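Local coordinates for protein Cg7008-pa (Drosophila melanogaster, PDB 2WAC) that cleaves both RNA and DNA as an endonuclease, associates with the RNA-induced silencing complex and, through its Tudor domain, binds peptides carrying symmetrically dimethylated arginines, at residues 16-21 with 135-140; 58-63 with 83-88; 38-43 with 101-106. All coordinates share one frame; numbering follows the deposited sequence.

Contact 1 (16-21 with 135-140); sequences LTFFAQ and RAFSED
L16 and F137 mark the closest approach of the two backbones, a CA-to-CA distance of 8.4 Å that sets helix 127-141 beside the start of strand 17-22 and leaves side chains alone to bridge the gap. L16 precedes the strand in a left-handed backbone conformation (phi 62°), and F137 projects from the middle of its helical segment. The leucine touches through a single methyl branch: CD2 comes to 3.5 Å from CD2 of F137, meeting the ring obliquely near the point where it joins its CB. L16 CG stands anti to the carbonyl carbon (chi1 -75°), which brings the forked end up against F137. F137 instead has CG anti to the backbone N (chi1 -178°), which swings the ring off the helix to lie against L16 and F18. Its far corner, CZ, then reaches the F18 ring, where CD1 is the nearest atom at 4.3 Å. F18 CD1 lies at the edge of the F137 ring, close to its plane, in a looser contact than the leucine makes. All three side chains are buried and nonpolar, whereas the salt bridge between R135 and E139 runs along the exposed side of the same helix. This fragment joins the Tudor domain to the last staphylococcal nuclease-like domain of a longer protein, and the contact lies in the latter, an OB-fold. L118 of strand 113-118 touches both F18 and F137, V9 of strand 5-12 covers more of F18, and L176 of helix 172-178 packs against F137.

Contact 2 (58-63 with 83-88); sequences VAAQFT and VLYIDY
F62 and Y85 meet obliquely, their ring centroids 5.1 Å apart and their planes inclined by 58°. The phenylalanine uses one corner of its ring: CD1 lies 3.6 Å from OH of Y85, and CZ of the tyrosine is little farther from it at 3.8 Å. Y85 CG is anti to the carbonyl carbon (chi1 -65°), and from there the ring reaches across to segment 58-63, its hydroxyl end arriving beside the backbone of F62, where OH is 3.5 Å from CA. A60 receives another part of the same ring, its CB packing 3.8 Å from Y85 CE1. The tyrosine is thus held between a small strand residue and the aromatic side chain that follows the strand. Its hydroxyl is hydrogen-bonded to OE2 of E92, while OE1 of that carboxylate bonds T63 OG1, and N90 touches both rings. F62 and Y85 belong to the region involved in dimethylarginine binding, consistent with walls of the aromatic cage of a Tudor domain. Such π-rich surfaces suit a methylated guanidinium, and the bond to E92 probably helps to fix the tyrosine ring without any polar link to F62.

Contact 3 (38-43 with 101-106); sequences ADFQSN and ALPPAF
F40 and F106 both present ring edges, not faces, across this contact. P103 CD lies in the plane of the F40 ring, 3.9 Å from CE1, so the proline ring is met by the rim of the phenylalanine as the two side chains approach from opposite directions. The neighbouring corner, F40 CZ, has the carbonyl oxygen of A101 at 4.1 Å, again near the ring plane. At the F106 ring the edge is occupied by a carboxylate: D39 OD2 is 3.5 Å from CE2, and the carboxylate plane is turned 73° from that of the ring. This puts a negatively charged oxygen beside the slightly positive C-H rim, an approach that is probably mildly favourable electrostatically, although no hydrogen bond is formed. P103 CB also sits in plane at the F106 edge. The helical side is the last turn of helix 26-42, where N43 N still bonds D39 O. It leans on the loop that leaves the Tudor barrel after strand 99-101 and leads to strand 113-118. A tight turn shapes this loop, with F106 N hydrogen-bonded to P103 O at 2.7 Å. Within it F106 CG is anti to the carbonyl carbon (chi1 -62°), which aims the ring at the helix, where L32, K35 and L36 also touch it. F40 further meets the ring of W68, with their planes at about 45°, and A59 of strand 57-61.

From the N terminus, the chain runs along strand 17-22 of the nuclease-like fold, follows helix 26-42 outward and enters the Tudor barrel at strand 57-61. Contact 2 closes the shortest loop, within the barrel. Contact 3 closes a wider one around it, joining the end of the helix to the chain leaving the barrel. Contact 1 encloses both, bringing strand 17-22 to helix 127-141 after the return to the nuclease-like part. The three are therefore nested without crossing. Contacts 2 and 3 meet directly where A59 packs on F40, and contacts 1 and 2 through a probable hydrogen bond from Q21 to D87 O; contacts 1 and 3 stay about 14 Å apart at their nearest atoms.

Contact 1 (16-21 with 135-140)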
ATOM      1  N   LEU A  16      -0.704   6.623  -5.744  1.00 24.61           N
ATOM      2  CA  LEU A  16      -0.407   7.044  -4.369  1.00 24.36           C
ATOM      3  C   LEU A  16      -1.320   6.434  -3.302  1.00 24.01           C
ATOM      4  O   LEU A  16      -1.577   7.046  -2.265  1.00 24.08           O
ATOM      5  CB  LEU A  16      -0.322   8.574  -4.244  1.00 24.44           C
ATOM      6  CG  LEU A  16       0.937   9.250  -4.802  1.00 24.47           C
ATOM      7  CD1 LEU A  16       0.798  10.754  -4.747  1.00 24.60           C
ATOM      8  CD2 LEU A  16       2.190   8.817  -4.057  1.00 24.83           C
ATOM      9  N   THR A  17      -1.821   5.233  -3.573  1.00 23.49           N
ATOM     10  CA  THR A  17      -2.319   4.389  -2.498  1.00 22.95           C
ATOM     11  C   THR A  17      -1.103   3.636  -1.965  1.00 22.53           C
ATOM     12  O   THR A  17      -0.072   3.547  -2.643  1.00 22.29           O
ATOM     13  CB  THR A  17      -3.452   3.416  -2.938  1.00 23.00           C
ATOM     14  OG1 THR A  17      -2.932   2.408  -3.813  1.00 22.82           O
ATOM     15  CG2 THR A  17      -4.590   4.169  -3.627  1.00 22.93           C
ATOM     16  N   PHE A  18      -1.204   3.126  -0.744  1.00 22.04           N
ATOM     17  CA  PHE A  18      -0.093   2.406  -0.135  1.00 21.75           C
ATOM     18  C   PHE A  18      -0.606   1.308   0.782  1.00 21.60           C
ATOM     19  O   PHE A  18      -1.718   1.395   1.304  1.00 21.48           O
ATOM     20  CB  PHE A  18       0.839   3.365   0.628  1.00 21.56           C
ATOM     21  CG  PHE A  18       0.168   4.095   1.763  1.00 21.25           C
ATOM     22  CD1 PHE A  18      -0.477   5.310   1.544  1.00 20.44           C
ATOM     23  CD2 PHE A  18       0.182   3.567   3.053  1.00 20.79           C
ATOM     24  CE1 PHE A  18      -1.106   5.985   2.589  1.00 20.47           C
ATOM     25  CE2 PHE A  18      -0.446   4.231   4.103  1.00 20.70           C
ATOM     26  CZ  PHE A  18      -1.089   5.444   3.871  1.00 20.07           C
ATOM     27  N   PHE A  19       0.210   0.275   0.964  1.00 21.45           N
ATOM     28  CA  PHE A  19      -0.078  -0.778   1.925  1.00 21.44           C
ATOM     29  C   PHE A  19       0.809  -0.607   3.146  1.00 21.59           C
ATOM     30  O   PHE A  19       2.006  -0.330   3.024  1.00 21.67           O
ATOM     31  CB  PHE A  19       0.149  -2.160   1.307  1.00 21.39           C
ATOM     32  CG  PHE A  19      -0.899  -2.563   0.309  1.00 20.97           C
ATOM     33  CD1 PHE A  19      -0.903  -2.027  -0.976  1.00 21.17           C
ATOM     34  CD2 PHE A  19      -1.871  -3.499   0.645  1.00 20.53           C
ATOM     35  CE1 PHE A  19      -1.868  -2.407  -1.907  1.00 21.03           C
ATOM     36  CE2 PHE A  19      -2.837  -3.883  -0.274  1.00 20.82           C
ATOM     37  CZ  PHE A  19      -2.837  -3.335  -1.554  1.00 20.90           C
ATOM     38  N   ALA A  20       0.216  -0.777   4.323  1.00 21.68           N
ATOM     39  CA  ALA A  20       0.947  -0.655   5.576  1.00 21.89           C
ATOM     40  C   ALA A  20       0.723  -1.864   6.481  1.00 22.05           C
ATOM     41  O   ALA A  20      -0.384  -2.400   6.551  1.00 21.98           O
ATOM     42  CB  ALA A  20       0.554   0.630   6.296  1.00 21.71           C
ATOM     43  N   GLN A  21       1.790  -2.287   7.156  1.00 22.37           N
ATOM     44  CA  GLN A  21       1.713  -3.311   8.195  1.00 22.82           C
ATOM     45  C   GLN A  21       1.726  -2.645   9.564  1.00 23.17           C
ATOM     46  O   GLN A  21       2.413  -1.645   9.763  1.00 23.13           O
ATOM     47  CB  GLN A  21       2.907  -4.267   8.112  1.00 22.68           C
ATOM     48  CG  GLN A  21       2.929  -5.193   6.905  1.00 22.92           C
ATOM     49  CD  GLN A  21       4.268  -5.904   6.736  1.00 23.11           C
ATOM     50  OE1 GLN A  21       5.265  -5.538   7.361  1.00 23.42           O
ATOM     51  NE2 GLN A  21       4.297  -6.915   5.875  1.00 23.07           N
ATOM     52  N   ARG A 135       8.469   8.684  -6.732  1.00 26.50           N
ATOM     53  CA  ARG A 135       9.851   8.494  -6.288  1.00 26.14           C
ATOM     54  C   ARG A 135      10.094   9.187  -4.945  1.00 25.72           C
ATOM     55  O   ARG A 135      10.696   8.604  -4.039  1.00 25.57           O
ATOM     56  CB  ARG A 135      10.826   9.040  -7.338  1.00 26.22           C
ATOM     57  CG  ARG A 135      12.285   8.655  -7.109  1.00 26.67           C
ATOM     58  CD  ARG A 135      13.248   9.747  -7.583  1.00 27.37           C
ATOM     59  NE  ARG A 135      13.064  11.011  -6.863  1.00 27.98           N
ATOM     60  CZ  ARG A 135      13.509  11.257  -5.632  1.00 28.26           C
ATOM     61  NH1 ARG A 135      14.178  10.328  -4.960  1.00 28.46           N
ATOM     62  NH2 ARG A 135      13.283  12.438  -5.072  1.00 28.18           N
ATOM     63  N   ALA A 136       9.618  10.427  -4.832  1.00 25.29           N
ATOM     64  CA  ALA A 136       9.789  11.228  -3.619  1.00 24.98           C
ATOM     65  C   ALA A 136       9.068  10.635  -2.411  1.00 24.77           C
ATOM     66  O   ALA A 136       9.605  10.641  -1.304  1.00 24.83           O
ATOM     67  CB  ALA A 136       9.337  12.663  -3.858  1.00 24.99           C
ATOM     68  N   PHE A 137       7.859  10.122  -2.631  1.00 24.52           N
ATOM     69  CA  PHE A 137       7.049   9.558  -1.552  1.00 24.36           C
ATOM     70  C   PHE A 137       7.596   8.217  -1.067  1.00 24.34           C
ATOM     71  O   PHE A 137       7.563   7.928   0.129  1.00 24.25           O
ATOM     72  CB  PHE A 137       5.583   9.424  -1.979  1.00 24.27           C
ATOM     73  CG  PHE A 137       4.675   8.881  -0.901  1.00 24.06           C
ATOM     74  CD1 PHE A 137       4.623   9.477   0.358  1.00 23.74           C
ATOM     75  CD2 PHE A 137       3.861   7.781  -1.153  1.00 23.78           C
ATOM     76  CE1 PHE A 137       3.783   8.977   1.351  1.00 23.70           C
ATOM     77  CE2 PHE A 137       3.012   7.278  -0.167  1.00 23.89           C
ATOM     78  CZ  PHE A 137       2.975   7.877   1.086  1.00 23.69           C
ATOM     79  N   SER A 138       8.101   7.415  -2.004  1.00 24.33           N
ATOM     80  CA  SER A 138       8.731   6.137  -1.684  1.00 24.43           C
ATOM     81  C   SER A 138      10.014   6.313  -0.875  1.00 24.54           C
ATOM     82  O   SER A 138      10.282   5.541   0.049  1.00 24.42           O
ATOM     83  CB  SER A 138       9.015   5.343  -2.962  1.00 24.42           C
ATOM     84  OG  SER A 138       9.638   4.109  -2.662  1.00 24.62           O
ATOM     85  N   GLU A 139      10.801   7.328  -1.227  1.00 24.72           N
ATOM     86  CA  GLU A 139      12.015   7.656  -0.485  1.00 25.04           C
ATOM     87  C   GLU A 139      11.683   8.101   0.942  1.00 24.90           C
ATOM     88  O   GLU A 139      12.434   7.819   1.877  1.00 24.93           O
ATOM     89  CB  GLU A 139      12.817   8.741  -1.209  1.00 25.24           C
ATOM     90  CG  GLU A 139      14.289   8.779  -0.815  1.00 26.39           C
ATOM     91  CD  GLU A 139      15.032   9.974  -1.386  1.00 28.01           C
ATOM     92  OE1 GLU A 139      14.702  10.417  -2.507  1.00 28.60           O
ATOM     93  OE2 GLU A 139      15.955  10.471  -0.707  1.00 28.85           O
ATOM     94  N   ASP A 140      10.552   8.789   1.093  1.00 24.84           N
ATOM     95  CA  ASP A 140      10.072   9.252   2.394  1.00 24.74           C
ATOM     96  C   ASP A 140       9.657   8.112   3.327  1.00 24.59           C
ATOM     97  O   ASP A 140      10.064   8.084   4.490  1.00 24.72           O
ATOM     98  CB  ASP A 140       8.885  10.210   2.219  1.00 24.86           C
ATOM     99  CG  ASP A 140       9.291  11.578   1.685  1.00 25.26           C
ATOM    100  OD1 ASP A 140      10.488  11.936   1.760  1.00 25.58           O
ATOM    101  OD2 ASP A 140       8.400  12.302   1.195  1.00 25.76           O
TER

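Contact 2 (58-63 with 83-88)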
ATOM      1  N   VAL A  58      -5.100 -18.397  -1.649  1.00 24.31           N
ATOM      2  CA  VAL A  58      -4.158 -19.450  -2.032  1.00 24.27           C
ATOM      3  C   VAL A  58      -2.769 -19.276  -1.421  1.00 24.26           C
ATOM      4  O   VAL A  58      -2.475 -18.268  -0.770  1.00 24.10           O
ATOM      5  CB  VAL A  58      -3.998 -19.538  -3.582  1.00 24.25           C
ATOM      6  CG1 VAL A  58      -5.311 -19.921  -4.249  1.00 24.32           C
ATOM      7  CG2 VAL A  58      -3.458 -18.228  -4.160  1.00 24.26           C
ATOM      8  N   ALA A  59      -1.928 -20.283  -1.632  1.00 24.19           N
ATOM      9  CA  ALA A  59      -0.493 -20.137  -1.465  1.00 24.13           C
ATOM     10  C   ALA A  59       0.097 -19.930  -2.853  1.00 23.98           C
ATOM     11  O   ALA A  59      -0.194 -20.691  -3.782  1.00 24.15           O
ATOM     12  CB  ALA A  59       0.097 -21.364  -0.807  1.00 24.12           C
ATOM     13  N   ALA A  60       0.903 -18.884  -2.997  1.00 23.79           N
ATOM     14  CA  ALA A  60       1.517 -18.547  -4.275  1.00 23.46           C
ATOM     15  C   ALA A  60       3.030 -18.486  -4.144  1.00 23.38           C
ATOM     16  O   ALA A  60       3.557 -17.851  -3.223  1.00 23.07           O
ATOM     17  CB  ALA A  60       0.977 -17.221  -4.791  1.00 23.39           C
ATOM     18  N   GLN A  61       3.721 -19.149  -5.068  1.00 23.34           N
ATOM     19  CA  GLN A  61       5.180 -19.136  -5.110  1.00 23.42           C
ATOM     20  C   GLN A  61       5.662 -17.920  -5.904  1.00 23.41           C
ATOM     21  O   GLN A  61       5.643 -17.918  -7.140  1.00 23.29           O
ATOM     22  CB  GLN A  61       5.719 -20.439  -5.709  1.00 23.47           C
ATOM     23  CG  GLN A  61       7.177 -20.740  -5.360  1.00 23.79           C
ATOM     24  CD  GLN A  61       7.741 -21.926  -6.131  1.00 24.55           C
ATOM     25  OE1 GLN A  61       7.222 -22.306  -7.180  1.00 24.82           O
ATOM     26  NE2 GLN A  61       8.814 -22.513  -5.611  1.00 24.62           N
ATOM     27  N   PHE A  62       6.074 -16.889  -5.167  1.00 23.48           N
ATOM     28  CA  PHE A  62       6.559 -15.617  -5.711  1.00 23.62           C
ATOM     29  C   PHE A  62       7.679 -15.864  -6.723  1.00 23.84           C
ATOM     30  O   PHE A  62       8.611 -16.620  -6.446  1.00 23.74           O
ATOM     31  CB  PHE A  62       7.035 -14.735  -4.542  1.00 23.65           C
ATOM     32  CG  PHE A  62       7.319 -13.291  -4.900  1.00 23.51           C
ATOM     33  CD1 PHE A  62       6.691 -12.662  -5.972  1.00 23.35           C
ATOM     34  CD2 PHE A  62       8.194 -12.545  -4.110  1.00 23.81           C
ATOM     35  CE1 PHE A  62       6.957 -11.327  -6.276  1.00 23.46           C
ATOM     36  CE2 PHE A  62       8.460 -11.206  -4.397  1.00 23.76           C
ATOM     37  CZ  PHE A  62       7.839 -10.595  -5.485  1.00 23.77           C
ATOM     38  N   THR A  63       7.572 -15.243  -7.898  1.00 24.15           N
ATOM     39  CA  THR A  63       8.551 -15.456  -8.975  1.00 24.52           C
ATOM     40  C   THR A  63       9.935 -14.895  -8.647  1.00 24.65           C
ATOM     41  O   THR A  63      10.929 -15.317  -9.238  1.00 24.76           O
ATOM     42  CB  THR A  63       8.087 -14.881 -10.337  1.00 24.50           C
ATOM     43  OG1 THR A  63       7.858 -13.470 -10.227  1.00 24.64           O
ATOM     44  CG2 THR A  63       6.827 -15.563 -10.807  1.00 24.72           C
ATOM     45  N   VAL A  83      -2.617 -12.235  -8.865  1.00 21.62           N
ATOM     46  CA  VAL A  83      -2.739 -12.392  -7.415  1.00 21.55           C
ATOM     47  C   VAL A  83      -2.245 -11.166  -6.645  1.00 21.56           C
ATOM     48  O   VAL A  83      -1.389 -10.422  -7.124  1.00 21.53           O
ATOM     49  CB  VAL A  83      -2.029 -13.683  -6.883  1.00 21.49           C
ATOM     50  CG1 VAL A  83      -2.535 -14.927  -7.609  1.00 21.60           C
ATOM     51  CG2 VAL A  83      -0.499 -13.573  -6.982  1.00 21.42           C
ATOM     52  N   LEU A  84      -2.813 -10.966  -5.458  1.00 21.52           N
ATOM     53  CA  LEU A  84      -2.355  -9.955  -4.515  1.00 21.51           C
ATOM     54  C   LEU A  84      -1.715 -10.660  -3.327  1.00 21.48           C
ATOM     55  O   LEU A  84      -2.335 -11.529  -2.717  1.00 21.42           O
ATOM     56  CB  LEU A  84      -3.524  -9.080  -4.039  1.00 21.42           C
ATOM     57  CG  LEU A  84      -3.306  -8.231  -2.773  1.00 21.48           C
ATOM     58  CD1 LEU A  84      -2.378  -7.048  -3.038  1.00 20.96           C
ATOM     59  CD2 LEU A  84      -4.629  -7.755  -2.175  1.00 21.04           C
ATOM     60  N   TYR A  85      -0.477 -10.290  -3.004  1.00 21.52           N
ATOM     61  CA  TYR A  85       0.195 -10.825  -1.821  1.00 21.52           C
ATOM     62  C   TYR A  85      -0.292 -10.075  -0.584  1.00 21.54           C
ATOM     63  O   TYR A  85       0.184  -8.983  -0.271  1.00 21.45           O
ATOM     64  CB  TYR A  85       1.718 -10.780  -1.992  1.00 21.60           C
ATOM     65  CG  TYR A  85       2.185 -11.685  -3.111  1.00 21.58           C
ATOM     66  CD1 TYR A  85       2.310 -13.059  -2.911  1.00 22.02           C
ATOM     67  CD2 TYR A  85       2.468 -11.175  -4.380  1.00 21.73           C
ATOM     68  CE1 TYR A  85       2.720 -13.906  -3.940  1.00 22.19           C
ATOM     69  CE2 TYR A  85       2.879 -12.013  -5.417  1.00 22.21           C
ATOM     70  CZ  TYR A  85       3.003 -13.378  -5.187  1.00 22.29           C
ATOM     71  OH  TYR A  85       3.407 -14.220  -6.202  1.00 22.18           O
ATOM     72  N   ILE A  86      -1.258 -10.689   0.101  1.00 21.66           N
ATOM     73  CA  ILE A  86      -2.098 -10.012   1.103  1.00 21.68           C
ATOM     74  C   ILE A  86      -1.382  -9.509   2.356  1.00 21.86           C
ATOM     75  O   ILE A  86      -1.904  -8.653   3.074  1.00 21.92           O
ATOM     76  CB  ILE A  86      -3.325 -10.886   1.522  1.00 21.69           C
ATOM     77  CG1 ILE A  86      -2.878 -12.258   2.049  1.00 21.30           C
ATOM     78  CG2 ILE A  86      -4.315 -11.023   0.360  1.00 21.13           C
ATOM     79  CD1 ILE A  86      -3.873 -12.917   2.996  1.00 21.21           C
ATOM     80  N   ASP A  87      -0.190 -10.034   2.614  1.00 22.01           N
ATOM     81  CA  ASP A  87       0.562  -9.643   3.800  1.00 22.19           C
ATOM     82  C   ASP A  87       1.599  -8.553   3.514  1.00 22.39           C
ATOM     83  O   ASP A  87       2.271  -8.073   4.435  1.00 22.35           O
ATOM     84  CB  ASP A  87       1.204 -10.874   4.448  1.00 22.09           C
ATOM     85  CG  ASP A  87       0.173 -11.872   4.956  1.00 21.96           C
ATOM     86  OD1 ASP A  87      -0.886 -11.440   5.465  1.00 21.82           O
ATOM     87  OD2 ASP A  87       0.421 -13.090   4.853  1.00 21.61           O
ATOM     88  N   TYR A  88       1.704  -8.156   2.243  1.00 22.58           N
ATOM     89  CA  TYR A  88       2.714  -7.185   1.794  1.00 22.81           C
ATOM     90  C   TYR A  88       2.161  -6.074   0.903  1.00 22.91           C
ATOM     91  O   TYR A  88       2.527  -4.908   1.065  1.00 23.17           O
ATOM     92  CB  TYR A  88       3.880  -7.900   1.099  1.00 22.84           C
ATOM     93  CG  TYR A  88       4.580  -8.878   2.010  1.00 22.89           C
ATOM     94  CD1 TYR A  88       5.620  -8.464   2.842  1.00 22.88           C
ATOM     95  CD2 TYR A  88       4.180 -10.215   2.065  1.00 22.91           C
ATOM     96  CE1 TYR A  88       6.254  -9.360   3.698  1.00 22.82           C
ATOM     97  CE2 TYR A  88       4.803 -11.115   2.918  1.00 22.70           C
ATOM     98  CZ  TYR A  88       5.839 -10.683   3.728  1.00 22.71           C
ATOM     99  OH  TYR A  88       6.458 -11.579   4.568  1.00 22.47           O
TER

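Contact 3 (38-43 with 101-106)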
ATOM      1  N   ALA A  38       8.182 -23.966   6.231  1.00 24.14           N
ATOM      2  CA  ALA A  38       8.456 -25.325   6.704  1.00 24.41           C
ATOM      3  C   ALA A  38       7.426 -26.337   6.196  1.00 24.62           C
ATOM      4  O   ALA A  38       7.784 -27.448   5.799  1.00 24.64           O
ATOM      5  CB  ALA A  38       8.532 -25.353   8.227  1.00 24.36           C
ATOM      6  N   ASP A  39       6.157 -25.933   6.210  1.00 25.00           N
ATOM      7  CA  ASP A  39       5.037 -26.741   5.722  1.00 25.33           C
ATOM      8  C   ASP A  39       5.228 -27.141   4.257  1.00 25.52           C
ATOM      9  O   ASP A  39       5.089 -28.315   3.898  1.00 25.53           O
ATOM     10  CB  ASP A  39       3.735 -25.943   5.876  1.00 25.43           C
ATOM     11  CG  ASP A  39       2.512 -26.826   6.055  1.00 25.81           C
ATOM     12  OD1 ASP A  39       2.267 -27.708   5.204  1.00 26.11           O
ATOM     13  OD2 ASP A  39       1.779 -26.618   7.046  1.00 26.39           O
ATOM     14  N   PHE A  40       5.559 -26.153   3.425  1.00 25.74           N
ATOM     15  CA  PHE A  40       5.688 -26.337   1.980  1.00 26.02           C
ATOM     16  C   PHE A  40       7.041 -26.913   1.548  1.00 26.20           C
ATOM     17  O   PHE A  40       7.221 -27.290   0.389  1.00 26.24           O
ATOM     18  CB  PHE A  40       5.385 -25.023   1.248  1.00 25.98           C
ATOM     19  CG  PHE A  40       3.917 -24.797   0.992  1.00 26.18           C
ATOM     20  CD1 PHE A  40       3.007 -24.734   2.046  1.00 26.59           C
ATOM     21  CD2 PHE A  40       3.443 -24.644  -0.305  1.00 26.15           C
ATOM     22  CE1 PHE A  40       1.650 -24.529   1.809  1.00 26.70           C
ATOM     23  CE2 PHE A  40       2.088 -24.434  -0.551  1.00 26.18           C
ATOM     24  CZ  PHE A  40       1.191 -24.381   0.509  1.00 26.30           C
ATOM     25  N   GLN A  41       7.985 -26.972   2.483  1.00 26.51           N
ATOM     26  CA  GLN A  41       9.253 -27.661   2.264  1.00 26.85           C
ATOM     27  C   GLN A  41       9.096 -29.138   2.626  1.00 27.14           C
ATOM     28  O   GLN A  41       9.633 -30.015   1.944  1.00 27.22           O
ATOM     29  CB  GLN A  41      10.370 -27.013   3.091  1.00 26.80           C
ATOM     30  CG  GLN A  41      11.740 -27.666   2.941  1.00 26.85           C
ATOM     31  CD  GLN A  41      12.840 -26.892   3.641  1.00 26.86           C
ATOM     32  OE1 GLN A  41      13.150 -25.757   3.274  1.00 26.65           O
ATOM     33  NE2 GLN A  41      13.444 -27.510   4.650  1.00 27.03           N
ATOM     34  N   SER A  42       8.351 -29.399   3.700  1.00 27.51           N
ATOM     35  CA  SER A  42       8.067 -30.760   4.159  1.00 27.86           C
ATOM     36  C   SER A  42       7.116 -31.490   3.211  1.00 28.05           C
ATOM     37  O   SER A  42       7.296 -32.677   2.938  1.00 28.09           O
ATOM     38  CB  SER A  42       7.491 -30.739   5.579  1.00 27.85           C
ATOM     39  OG  SER A  42       7.212 -32.050   6.043  1.00 28.06           O
ATOM     40  N   ASN A  43       6.106 -30.773   2.721  1.00 28.33           N
ATOM     41  CA  ASN A  43       5.150 -31.325   1.766  1.00 28.60           C
ATOM     42  C   ASN A  43       4.942 -30.377   0.580  1.00 28.74           C
ATOM     43  O   ASN A  43       3.947 -29.647   0.533  1.00 28.73           O
ATOM     44  CB  ASN A  43       3.820 -31.649   2.463  1.00 28.65           C
ATOM     45  CG  ASN A  43       2.927 -32.576   1.642  1.00 28.80           C
ATOM     46  OD1 ASN A  43       3.392 -33.290   0.751  1.00 28.81           O
ATOM     47  ND2 ASN A  43       1.635 -32.573   1.952  1.00 29.04           N
ATOM     48  N   ALA A 101      -3.492 -24.862  -2.985  1.00 28.61           N
ATOM     49  CA  ALA A 101      -4.475 -24.650  -1.931  1.00 29.26           C
ATOM     50  C   ALA A 101      -3.745 -24.264  -0.651  1.00 29.70           C
ATOM     51  O   ALA A 101      -2.778 -24.922  -0.252  1.00 29.89           O
ATOM     52  CB  ALA A 101      -5.316 -25.902  -1.718  1.00 29.20           C
ATOM     53  N   LEU A 102      -4.195 -23.177  -0.032  1.00 30.24           N
ATOM     54  CA  LEU A 102      -3.674 -22.747   1.256  1.00 30.69           C
ATOM     55  C   LEU A 102      -4.320 -23.596   2.350  1.00 31.04           C
ATOM     56  O   LEU A 102      -5.550 -23.690   2.409  1.00 31.05           O
ATOM     57  CB  LEU A 102      -3.961 -21.257   1.479  1.00 30.72           C
ATOM     58  CG  LEU A 102      -3.336 -20.519   2.671  1.00 30.64           C
ATOM     59  CD1 LEU A 102      -1.815 -20.459   2.577  1.00 30.52           C
ATOM     60  CD2 LEU A 102      -3.910 -19.119   2.769  1.00 30.50           C
ATOM     61  N   PRO A 103      -3.495 -24.233   3.207  1.00 31.40           N
ATOM     62  CA  PRO A 103      -4.036 -25.056   4.286  1.00 31.66           C
ATOM     63  C   PRO A 103      -4.849 -24.198   5.249  1.00 31.91           C
ATOM     64  O   PRO A 103      -4.373 -23.140   5.668  1.00 32.02           O
ATOM     65  CB  PRO A 103      -2.783 -25.604   4.982  1.00 31.69           C
ATOM     66  CG  PRO A 103      -1.681 -25.444   3.992  1.00 31.56           C
ATOM     67  CD  PRO A 103      -2.020 -24.215   3.220  1.00 31.39           C
ATOM     68  N   PRO A 104      -6.087 -24.632   5.569  1.00 32.06           N
ATOM     69  CA  PRO A 104      -7.000 -23.923   6.465  1.00 32.10           C
ATOM     70  C   PRO A 104      -6.360 -23.306   7.709  1.00 32.09           C
ATOM     71  O   PRO A 104      -6.894 -22.322   8.239  1.00 32.13           O
ATOM     72  CB  PRO A 104      -8.008 -25.008   6.853  1.00 32.18           C
ATOM     73  CG  PRO A 104      -8.103 -25.849   5.632  1.00 32.17           C
ATOM     74  CD  PRO A 104      -6.721 -25.846   5.013  1.00 32.08           C
ATOM     75  N   ALA A 105      -5.233 -23.861   8.158  1.00 32.01           N
ATOM     76  CA  ALA A 105      -4.480 -23.326   9.300  1.00 31.91           C
ATOM     77  C   ALA A 105      -3.904 -21.924   9.060  1.00 31.80           C
ATOM     78  O   ALA A 105      -3.713 -21.159  10.009  1.00 31.81           O
ATOM     79  CB  ALA A 105      -3.373 -24.292   9.703  1.00 31.90           C
ATOM     80  N   PHE A 106      -3.634 -21.597   7.797  1.00 31.62           N
ATOM     81  CA  PHE A 106      -3.039 -20.308   7.428  1.00 31.45           C
ATOM     82  C   PHE A 106      -4.061 -19.314   6.870  1.00 31.38           C
ATOM     83  O   PHE A 106      -3.703 -18.194   6.501  1.00 31.40           O
ATOM     84  CB  PHE A 106      -1.913 -20.509   6.405  1.00 31.39           C
ATOM     85  CG  PHE A 106      -0.770 -21.345   6.911  1.00 31.23           C
ATOM     86  CD1 PHE A 106       0.315 -20.750   7.548  1.00 30.91           C
ATOM     87  CD2 PHE A 106      -0.772 -22.728   6.741  1.00 31.01           C
ATOM     88  CE1 PHE A 106       1.376 -21.521   8.015  1.00 30.94           C
ATOM     89  CE2 PHE A 106       0.283 -23.506   7.205  1.00 30.84           C
ATOM     90  CZ  PHE A 106       1.361 -22.902   7.841  1.00 30.74           C
TER